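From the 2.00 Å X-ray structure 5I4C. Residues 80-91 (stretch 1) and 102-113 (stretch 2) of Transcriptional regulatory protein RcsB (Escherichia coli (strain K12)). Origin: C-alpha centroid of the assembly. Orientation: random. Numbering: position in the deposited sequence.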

# COMPACT_ATOMS: atom_id res chain seq x y z
N SER A 80 -26.06 10.05 -7.67
CA SER A 80 -25.96 10.44 -6.25
C SER A 80 -24.84 9.73 -5.48
O SER A 80 -24.72 9.92 -4.29
CB SER A 80 -27.27 10.19 -5.59
OG SER A 80 -28.27 10.86 -6.33
N LEU A 81 -24.03 8.93 -6.17
CA LEU A 81 -22.90 8.26 -5.53
C LEU A 81 -21.79 9.29 -5.34
O LEU A 81 -21.37 9.96 -6.30
CB LEU A 81 -22.40 7.13 -6.40
CG LEU A 81 -21.27 6.28 -5.83
CD1 LEU A 81 -21.67 5.55 -4.57
CD2 LEU A 81 -20.78 5.30 -6.88
N SER A 82 -21.34 9.42 -4.10
CA SER A 82 -20.31 10.41 -3.77
C SER A 82 -19.03 9.75 -4.10
O SER A 82 -18.90 8.54 -3.99
CB SER A 82 -20.36 10.79 -2.33
OG SER A 82 -21.58 11.40 -2.00
N ILE A 83 -18.08 10.52 -4.56
CA ILE A 83 -16.83 9.95 -4.99
C ILE A 83 -15.66 10.66 -4.32
O ILE A 83 -15.61 11.90 -4.31
CB ILE A 83 -16.66 10.10 -6.47
CG1 ILE A 83 -17.75 9.37 -7.20
CG2 ILE A 83 -15.29 9.57 -6.92
CD1 ILE A 83 -17.75 9.78 -8.65
N ILE A 84 -14.81 9.87 -3.69
CA ILE A 84 -13.50 10.27 -3.25
C ILE A 84 -12.46 9.63 -4.14
O ILE A 84 -12.37 8.38 -4.22
CB ILE A 84 -13.21 9.93 -1.81
CG1 ILE A 84 -14.19 10.68 -0.89
CG2 ILE A 84 -11.76 10.31 -1.43
CD1 ILE A 84 -14.12 10.23 0.56
N VAL A 85 -11.65 10.49 -4.77
CA VAL A 85 -10.52 10.07 -5.58
C VAL A 85 -9.26 9.93 -4.72
O VAL A 85 -8.95 10.82 -3.97
CB VAL A 85 -10.31 11.02 -6.77
CG1 VAL A 85 -8.98 10.78 -7.48
CG2 VAL A 85 -11.45 10.78 -7.76
N LEU A 86 -8.55 8.82 -4.89
CA LEU A 86 -7.23 8.56 -4.32
C LEU A 86 -6.18 8.93 -5.35
O LEU A 86 -6.22 8.42 -6.48
CB LEU A 86 -7.06 7.04 -4.03
CG LEU A 86 -8.03 6.43 -3.02
CD1 LEU A 86 -7.84 4.90 -2.93
CD2 LEU A 86 -7.83 7.13 -1.67
N THR A 87 -5.27 9.82 -5.00
CA THR A 87 -4.35 10.30 -5.97
C THR A 87 -2.91 10.07 -5.56
O THR A 87 -2.53 10.15 -4.39
CB THR A 87 -4.67 11.77 -6.34
OG1 THR A 87 -3.88 12.07 -7.47
CG2 THR A 87 -4.39 12.70 -5.24
N MET A 88 -2.09 9.75 -6.53
CA MET A 88 -0.70 9.41 -6.19
C MET A 88 0.09 10.68 -5.99
O MET A 88 1.18 10.64 -5.48
CB MET A 88 -0.03 8.47 -7.22
CG MET A 88 0.76 7.27 -6.58
SD MET A 88 1.11 7.23 -4.76
CE MET A 88 2.85 7.75 -4.68
N ASN A 89 -0.45 11.81 -6.43
CA ASN A 89 0.21 13.05 -6.18
C ASN A 89 -0.74 14.27 -6.26
O ASN A 89 -1.88 14.15 -6.68
CB ASN A 89 1.36 13.20 -7.17
CG ASN A 89 0.86 13.41 -8.60
OD1 ASN A 89 0.11 14.34 -8.87
ND2 ASN A 89 1.23 12.51 -9.49
N ASN A 90 -0.23 15.43 -5.88
CA ASN A 90 -1.00 16.70 -5.81
C ASN A 90 -0.87 17.48 -7.17
O ASN A 90 -0.90 18.73 -7.17
CB ASN A 90 -0.47 17.57 -4.62
CG ASN A 90 -1.34 17.54 -3.37
OD1 ASN A 90 -2.44 16.96 -3.39
ND2 ASN A 90 -0.86 18.17 -2.26
N ASN A 91 -0.71 16.78 -8.30
CA ASN A 91 -0.44 17.51 -9.57
C ASN A 91 -1.57 18.54 -9.82
O ASN A 91 -2.75 18.13 -9.92
CB ASN A 91 -0.26 16.54 -10.78
CG ASN A 91 -0.27 17.25 -12.11
OD1 ASN A 91 -1.29 17.28 -12.78
ND2 ASN A 91 0.86 17.82 -12.51
N ASP A 102 -17.12 17.80 -10.10
CA ASP A 102 -17.98 17.94 -8.92
C ASP A 102 -17.96 16.65 -8.11
O ASP A 102 -18.95 16.16 -7.60
CB ASP A 102 -19.42 18.45 -9.26
CG ASP A 102 -20.17 19.01 -8.01
OD1 ASP A 102 -19.58 19.76 -7.21
OD2 ASP A 102 -21.34 18.64 -7.79
N ILE A 103 -16.77 16.13 -7.94
CA ILE A 103 -16.59 15.04 -7.00
C ILE A 103 -16.48 15.59 -5.58
O ILE A 103 -16.29 16.77 -5.36
CB ILE A 103 -15.43 14.14 -7.42
CG1 ILE A 103 -14.13 14.89 -7.55
CG2 ILE A 103 -15.75 13.49 -8.76
CD1 ILE A 103 -13.06 14.17 -6.87
N GLU A 104 -16.59 14.72 -4.60
CA GLU A 104 -16.68 15.14 -3.24
C GLU A 104 -15.34 15.20 -2.51
O GLU A 104 -15.20 15.95 -1.54
CB GLU A 104 -17.67 14.26 -2.48
CG GLU A 104 -19.10 14.56 -2.83
CD GLU A 104 -19.53 14.03 -4.20
OE1 GLU A 104 -18.86 13.19 -4.84
OE2 GLU A 104 -20.56 14.50 -4.66
N GLY A 105 -14.35 14.45 -2.95
CA GLY A 105 -13.14 14.43 -2.18
C GLY A 105 -12.00 13.97 -2.98
O GLY A 105 -12.19 13.25 -4.01
N ILE A 106 -10.83 14.44 -2.56
CA ILE A 106 -9.55 13.99 -3.10
C ILE A 106 -8.64 13.74 -1.93
O ILE A 106 -8.51 14.56 -1.07
CB ILE A 106 -8.87 15.02 -4.08
CG1 ILE A 106 -9.73 15.23 -5.31
CG2 ILE A 106 -7.51 14.47 -4.48
CD1 ILE A 106 -9.34 16.42 -6.13
N VAL A 107 -8.02 12.58 -1.89
CA VAL A 107 -7.11 12.18 -0.79
C VAL A 107 -5.84 11.66 -1.39
O VAL A 107 -5.91 10.84 -2.29
CB VAL A 107 -7.77 11.05 0.03
CG1 VAL A 107 -6.79 10.35 1.00
CG2 VAL A 107 -8.95 11.66 0.78
N LEU A 108 -4.70 12.05 -0.85
CA LEU A 108 -3.45 11.47 -1.29
C LEU A 108 -3.43 10.03 -0.85
O LEU A 108 -3.57 9.73 0.33
CB LEU A 108 -2.24 12.19 -0.76
CG LEU A 108 -2.17 13.65 -1.11
CD1 LEU A 108 -0.94 14.30 -0.45
CD2 LEU A 108 -2.11 13.74 -2.61
N LYS A 109 -3.27 9.14 -1.83
CA LYS A 109 -3.38 7.71 -1.57
C LYS A 109 -2.47 7.29 -0.44
O LYS A 109 -2.83 6.50 0.44
CB LYS A 109 -3.02 6.95 -2.86
CG LYS A 109 -3.28 5.47 -2.76
CD LYS A 109 -2.62 4.64 -3.85
CE LYS A 109 -3.33 4.87 -5.11
NZ LYS A 109 -3.10 3.77 -6.05
N GLN A 110 -1.24 7.74 -0.45
CA GLN A 110 -0.31 7.25 0.59
C GLN A 110 -0.69 7.66 2.02
O GLN A 110 -0.22 7.08 2.95
CB GLN A 110 1.11 7.63 0.27
CG GLN A 110 1.60 7.02 -1.06
CD GLN A 110 1.61 5.50 -1.03
OE1 GLN A 110 2.03 4.91 -0.04
NE2 GLN A 110 1.12 4.85 -2.14
N GLY A 111 -1.51 8.68 2.16
CA GLY A 111 -2.00 9.14 3.45
C GLY A 111 -3.42 8.68 3.72
O GLY A 111 -4.00 9.07 4.69
N ALA A 112 -3.98 7.81 2.88
CA ALA A 112 -5.37 7.40 3.07
C ALA A 112 -5.78 6.86 4.44
O ALA A 112 -6.86 7.21 4.93
CB ALA A 112 -5.78 6.44 1.94
N PRO A 113 -4.92 6.07 5.12
CA PRO A 113 -5.41 5.55 6.40
C PRO A 113 -5.70 6.60 7.42
O PRO A 113 -6.67 6.42 8.13
CB PRO A 113 -4.26 4.66 6.90
CG PRO A 113 -3.51 4.26 5.66
CD PRO A 113 -3.66 5.43 4.70
O HOH W 1 -22.59 12.68 -5.73

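Strand 105-108 runs parallel to strand 82-87, so each backbone alternately gives and accepts hydrogen bonds. Ile103 precedes the strand. Its CA-to-CB bond points toward stretch 1, and Ile103 CD1 lies 3.9 Å from Val85 CG2. Glu104 OE1 takes the place of a backbone carbonyl at the start of the ladder. Glu104 OE1 accepts from Ile83 N at 2.8 Å, nearly straight at 167°, while Glu104 N donates to Ile83 O at 3.0 Å. A water bridges Glu104 OE2 and Leu81 O, donating to both; the bond to Leu81 is weak. Gly105 N also reaches Ile83 O at 3.2 Å, but weakly. Gly105 O accepts from Val85 N at 2.9 Å. An ideal CB on Gly105 would sit 3.0 Å from Ile84 CG1, so the space there is tight. Ile106 shares a sheet face with Val85, and Ile106 CG2 packs 3.7 Å from Thr87 CG2. Val107 N donates to Val85 O at 2.9 Å, and Val107 O accepts from Thr87 N at 3.0 Å. On the other face, Val107 CG2 meets Ile84 CG2 at 3.8 Å. Leu108 CD2 packs 3.6 Å from Thr87 CG2. Lys109 N closes the ladder on Thr87 O at 2.8 Å. Gln110 NE2 donates a weak bond to Met88 SD at 3.5 Å. Ala112 CB touches Leu86 CD2 at 4.2 Å.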